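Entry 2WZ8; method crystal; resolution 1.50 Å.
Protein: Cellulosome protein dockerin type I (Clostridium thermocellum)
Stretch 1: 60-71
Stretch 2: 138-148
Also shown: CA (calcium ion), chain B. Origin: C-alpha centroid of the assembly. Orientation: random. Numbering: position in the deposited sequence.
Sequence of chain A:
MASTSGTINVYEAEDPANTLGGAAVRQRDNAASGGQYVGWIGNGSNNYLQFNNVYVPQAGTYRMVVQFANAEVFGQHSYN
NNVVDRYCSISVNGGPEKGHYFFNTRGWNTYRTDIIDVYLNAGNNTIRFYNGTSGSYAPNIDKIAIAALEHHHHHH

Stretch 1 60-71: GTYRMVVQFANA
Stretch 2 (138-148) APNIDKIAIAA

Strands 60-69 and 140-147 pair antiparallel, their axes 160° apart and 4.6 Å at closest approach, and the contact buries 907 Å² in total. Gln67, Ala147 and Tyr62 cover the most surface.

Ala147 (phi/psi -122/134) sits opposite Arg63 (-96/123), CA to CA 5.2 Å, in a hydrogen-bonded pair: Arg63 N to Ala147 O and Ala147 N to Arg63 O are both 2.9 Å. Arg63 (chi1 m, chi2 t, chi3 m, chi4 97°) lies on the same sheet face as Ala147 and brings NH2 to 3.8 Å from Ala147 CB. The ladder continues through Val65 and Ala145, with Val65 N to Ala145 O at 2.8 Å and Ala145 N to Val65 O at 2.9 Å.

Tyr62 (-122/160; chi1 -68°, chi2 -101°) closes this end. Its CD1 lies 3.8 Å from Ile146 CG2 and 3.6 Å from Ala148 CA, while Ala147 O approaches the ring edge. Beyond it, one water donates to Thr61 O (2.9 Å) and Ala148 O (2.7 Å) and so links the two carbonyls.

Gln67 (-100/126; chi1 and chi2 t) marks a beta bulge. Its N bonds Lys143 O at 2.9 Å, but its O accepts from Asp142 N, also at 2.9 Å, so the register shifts by one and Phe68 pairs with Ile141. Asp142 takes up the extra position with phi/psi -88/-53; its O and OD1 bind calcium at 2.5 and 2.2 Å. Ala69 N then bonds Asn140 O at 2.9 Å, whereas the return bond from Asn140 N to Ala69 O, 3.0 Å, is weak.

Met64, Val66, Phe68, Ile141, Ile144 and Ile146 share the other face. Ile141 and Ile146 (both m, m) reach across with CD1, respectively 3.8 Å from Val66 CG1 and 4.0 Å from Met64 CB. Phe68 (chi1 p) sets CD1 3.7 Å from Pro139 CB.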

# COMPACT_ATOMS: atom_id res chain seq x y z
N GLY A 60 -16.73 -1.90 10.52
CA GLY A 60 -15.85 -2.00 11.69
C GLY A 60 -14.41 -1.75 11.36
O GLY A 60 -14.05 -1.43 10.26
N THR A 61 -13.63 -1.85 12.40
CA THR A 61 -12.17 -1.70 12.29
C THR A 61 -11.55 -3.06 12.00
O THR A 61 -11.83 -4.09 12.66
CB THR A 61 -11.56 -1.05 13.56
OG1 THR A 61 -12.12 0.26 13.72
CG2 THR A 61 -10.05 -0.99 13.46
N TYR A 62 -10.71 -3.06 10.97
CA TYR A 62 -10.01 -4.25 10.53
C TYR A 62 -8.52 -4.00 10.59
O TYR A 62 -8.06 -2.86 10.52
CB TYR A 62 -10.40 -4.60 9.09
CG TYR A 62 -11.82 -5.06 8.97
CD1 TYR A 62 -12.13 -6.41 8.87
CD2 TYR A 62 -12.88 -4.14 8.97
CE1 TYR A 62 -13.44 -6.85 8.79
CE2 TYR A 62 -14.19 -4.57 8.89
CZ TYR A 62 -14.46 -5.92 8.78
OH TYR A 62 -15.75 -6.40 8.70
N ARG A 63 -7.78 -5.09 10.61
CA ARG A 63 -6.32 -5.01 10.50
C ARG A 63 -5.95 -5.23 9.05
O ARG A 63 -6.26 -6.27 8.46
CB ARG A 63 -5.68 -6.07 11.39
CG ARG A 63 -5.71 -5.66 12.85
CD ARG A 63 -4.94 -6.63 13.73
NE ARG A 63 -5.56 -7.96 13.74
CZ ARG A 63 -5.17 -8.98 12.98
NH1 ARG A 63 -4.14 -8.84 12.14
NH2 ARG A 63 -5.81 -10.15 13.06
N MET A 64 -5.24 -4.25 8.51
CA MET A 64 -4.72 -4.33 7.15
C MET A 64 -3.23 -4.65 7.24
O MET A 64 -2.42 -3.88 7.78
CB MET A 64 -4.91 -3.02 6.39
CG MET A 64 -4.29 -3.06 5.00
SD MET A 64 -4.61 -1.58 4.01
CE MET A 64 -3.80 -0.28 4.93
N VAL A 65 -2.89 -5.82 6.76
CA VAL A 65 -1.52 -6.28 6.74
C VAL A 65 -0.93 -5.89 5.38
O VAL A 65 -1.39 -6.37 4.33
CB VAL A 65 -1.41 -7.82 6.90
CG1 VAL A 65 0.09 -8.23 6.98
CG2 VAL A 65 -2.18 -8.32 8.11
N VAL A 66 0.05 -5.02 5.40
CA VAL A 66 0.68 -4.50 4.19
C VAL A 66 2.02 -5.18 4.01
O VAL A 66 2.88 -5.13 4.90
CB VAL A 66 0.87 -2.97 4.27
CG1 VAL A 66 1.51 -2.40 2.98
CG2 VAL A 66 -0.46 -2.23 4.55
N GLN A 67 2.20 -5.80 2.85
CA GLN A 67 3.49 -6.39 2.47
C GLN A 67 4.20 -5.45 1.52
O GLN A 67 3.64 -5.04 0.53
CB GLN A 67 3.34 -7.79 1.87
CG GLN A 67 4.68 -8.46 1.58
CD GLN A 67 4.60 -9.94 1.44
OE1 GLN A 67 4.89 -10.51 0.36
NE2 GLN A 67 4.23 -10.60 2.51
N PHE A 68 5.42 -5.10 1.87
CA PHE A 68 6.12 -3.96 1.25
C PHE A 68 7.63 -4.16 1.25
O PHE A 68 8.16 -4.97 2.03
CB PHE A 68 5.74 -2.66 1.99
CG PHE A 68 6.34 -2.55 3.37
CD1 PHE A 68 7.56 -1.92 3.56
CD2 PHE A 68 5.73 -3.17 4.45
CE1 PHE A 68 8.16 -1.87 4.79
CE2 PHE A 68 6.34 -3.16 5.68
CZ PHE A 68 7.55 -2.50 5.86
N ALA A 69 8.31 -3.35 0.42
CA ALA A 69 9.77 -3.24 0.44
C ALA A 69 10.16 -1.78 0.58
O ALA A 69 9.52 -0.91 0.03
CB ALA A 69 10.39 -3.88 -0.79
N ASN A 70 11.23 -1.55 1.32
CA ASN A 70 11.78 -0.21 1.52
C ASN A 70 13.26 -0.30 1.86
O ASN A 70 13.59 -0.68 2.96
CB ASN A 70 11.06 0.54 2.66
CG ASN A 70 11.82 1.80 3.08
OD1 ASN A 70 12.57 2.37 2.27
ND2 ASN A 70 11.66 2.22 4.33
N ALA A 71 14.13 0.09 0.91
CA ALA A 71 15.59 0.07 1.14
C ALA A 71 16.22 1.44 1.00
O ALA A 71 17.40 1.55 0.70
CB ALA A 71 16.29 -0.95 0.21
N ALA A 138 6.45 6.61 -0.82
CA ALA A 138 5.96 5.44 -0.08
C ALA A 138 6.83 4.21 -0.34
O ALA A 138 7.55 4.18 -1.32
CB ALA A 138 4.50 5.11 -0.47
N PRO A 139 6.79 3.22 0.54
CA PRO A 139 7.41 1.96 0.16
C PRO A 139 6.77 1.40 -1.10
O PRO A 139 5.64 1.75 -1.47
CB PRO A 139 7.09 1.04 1.33
CG PRO A 139 5.85 1.59 1.90
CD PRO A 139 5.93 3.06 1.73
N ASN A 140 7.50 0.48 -1.72
CA ASN A 140 6.92 -0.36 -2.79
C ASN A 140 5.92 -1.33 -2.13
O ASN A 140 6.23 -1.93 -1.11
CB ASN A 140 8.01 -1.11 -3.53
CG ASN A 140 8.92 -0.22 -4.32
OD1 ASN A 140 8.63 0.96 -4.51
ND2 ASN A 140 10.01 -0.78 -4.80
N ILE A 141 4.75 -1.46 -2.72
CA ILE A 141 3.67 -2.27 -2.15
C ILE A 141 3.48 -3.53 -2.98
O ILE A 141 3.31 -3.47 -4.19
CB ILE A 141 2.36 -1.50 -2.00
CG1 ILE A 141 2.59 -0.18 -1.25
CG2 ILE A 141 1.26 -2.38 -1.37
CD1 ILE A 141 2.91 -0.29 0.15
N ASP A 142 3.57 -4.66 -2.30
CA ASP A 142 3.42 -5.99 -2.92
C ASP A 142 1.95 -6.46 -2.95
O ASP A 142 1.39 -6.86 -3.99
CB ASP A 142 4.32 -6.98 -2.19
CG ASP A 142 4.32 -8.37 -2.78
OD1 ASP A 142 3.73 -8.58 -3.87
OD2 ASP A 142 5.00 -9.24 -2.18
N LYS A 143 1.35 -6.42 -1.78
CA LYS A 143 -0.04 -6.85 -1.56
C LYS A 143 -0.50 -6.35 -0.19
O LYS A 143 0.29 -5.90 0.61
CB LYS A 143 -0.19 -8.38 -1.63
CG LYS A 143 0.62 -9.13 -0.64
CD LYS A 143 0.23 -10.60 -0.56
CE LYS A 143 1.15 -11.42 0.30
NZ LYS A 143 0.71 -12.84 0.50
N ILE A 144 -1.81 -6.43 0.02
CA ILE A 144 -2.43 -6.25 1.33
C ILE A 144 -3.34 -7.42 1.66
O ILE A 144 -3.80 -8.14 0.77
CB ILE A 144 -3.20 -4.90 1.42
CG1 ILE A 144 -4.47 -4.90 0.58
CG2 ILE A 144 -2.29 -3.67 1.10
CD1 ILE A 144 -5.31 -3.66 0.75
N ALA A 145 -3.56 -7.61 2.95
CA ALA A 145 -4.53 -8.56 3.44
C ALA A 145 -5.38 -7.92 4.49
O ALA A 145 -4.89 -7.10 5.27
CB ALA A 145 -3.83 -9.80 4.00
N ILE A 146 -6.65 -8.27 4.51
CA ILE A 146 -7.58 -7.72 5.49
C ILE A 146 -7.99 -8.83 6.42
O ILE A 146 -8.47 -9.88 5.98
CB ILE A 146 -8.84 -7.15 4.80
CG1 ILE A 146 -8.46 -6.05 3.81
CG2 ILE A 146 -9.87 -6.62 5.83
CD1 ILE A 146 -7.91 -4.79 4.45
N ALA A 147 -7.79 -8.60 7.71
CA ALA A 147 -8.17 -9.55 8.76
C ALA A 147 -9.14 -8.90 9.76
O ALA A 147 -8.95 -7.75 10.17
CB ALA A 147 -6.90 -9.99 9.42
N ALA A 148 -10.20 -9.64 10.09
CA ALA A 148 -11.25 -9.18 11.04
C ALA A 148 -10.76 -9.12 12.46
O ALA A 148 -11.36 -8.39 13.26
CB ALA A 148 -12.59 -10.04 10.96
CA CA B . 2.30 -8.62 -5.60
O HOH W 1 -13.24 -6.61 12.65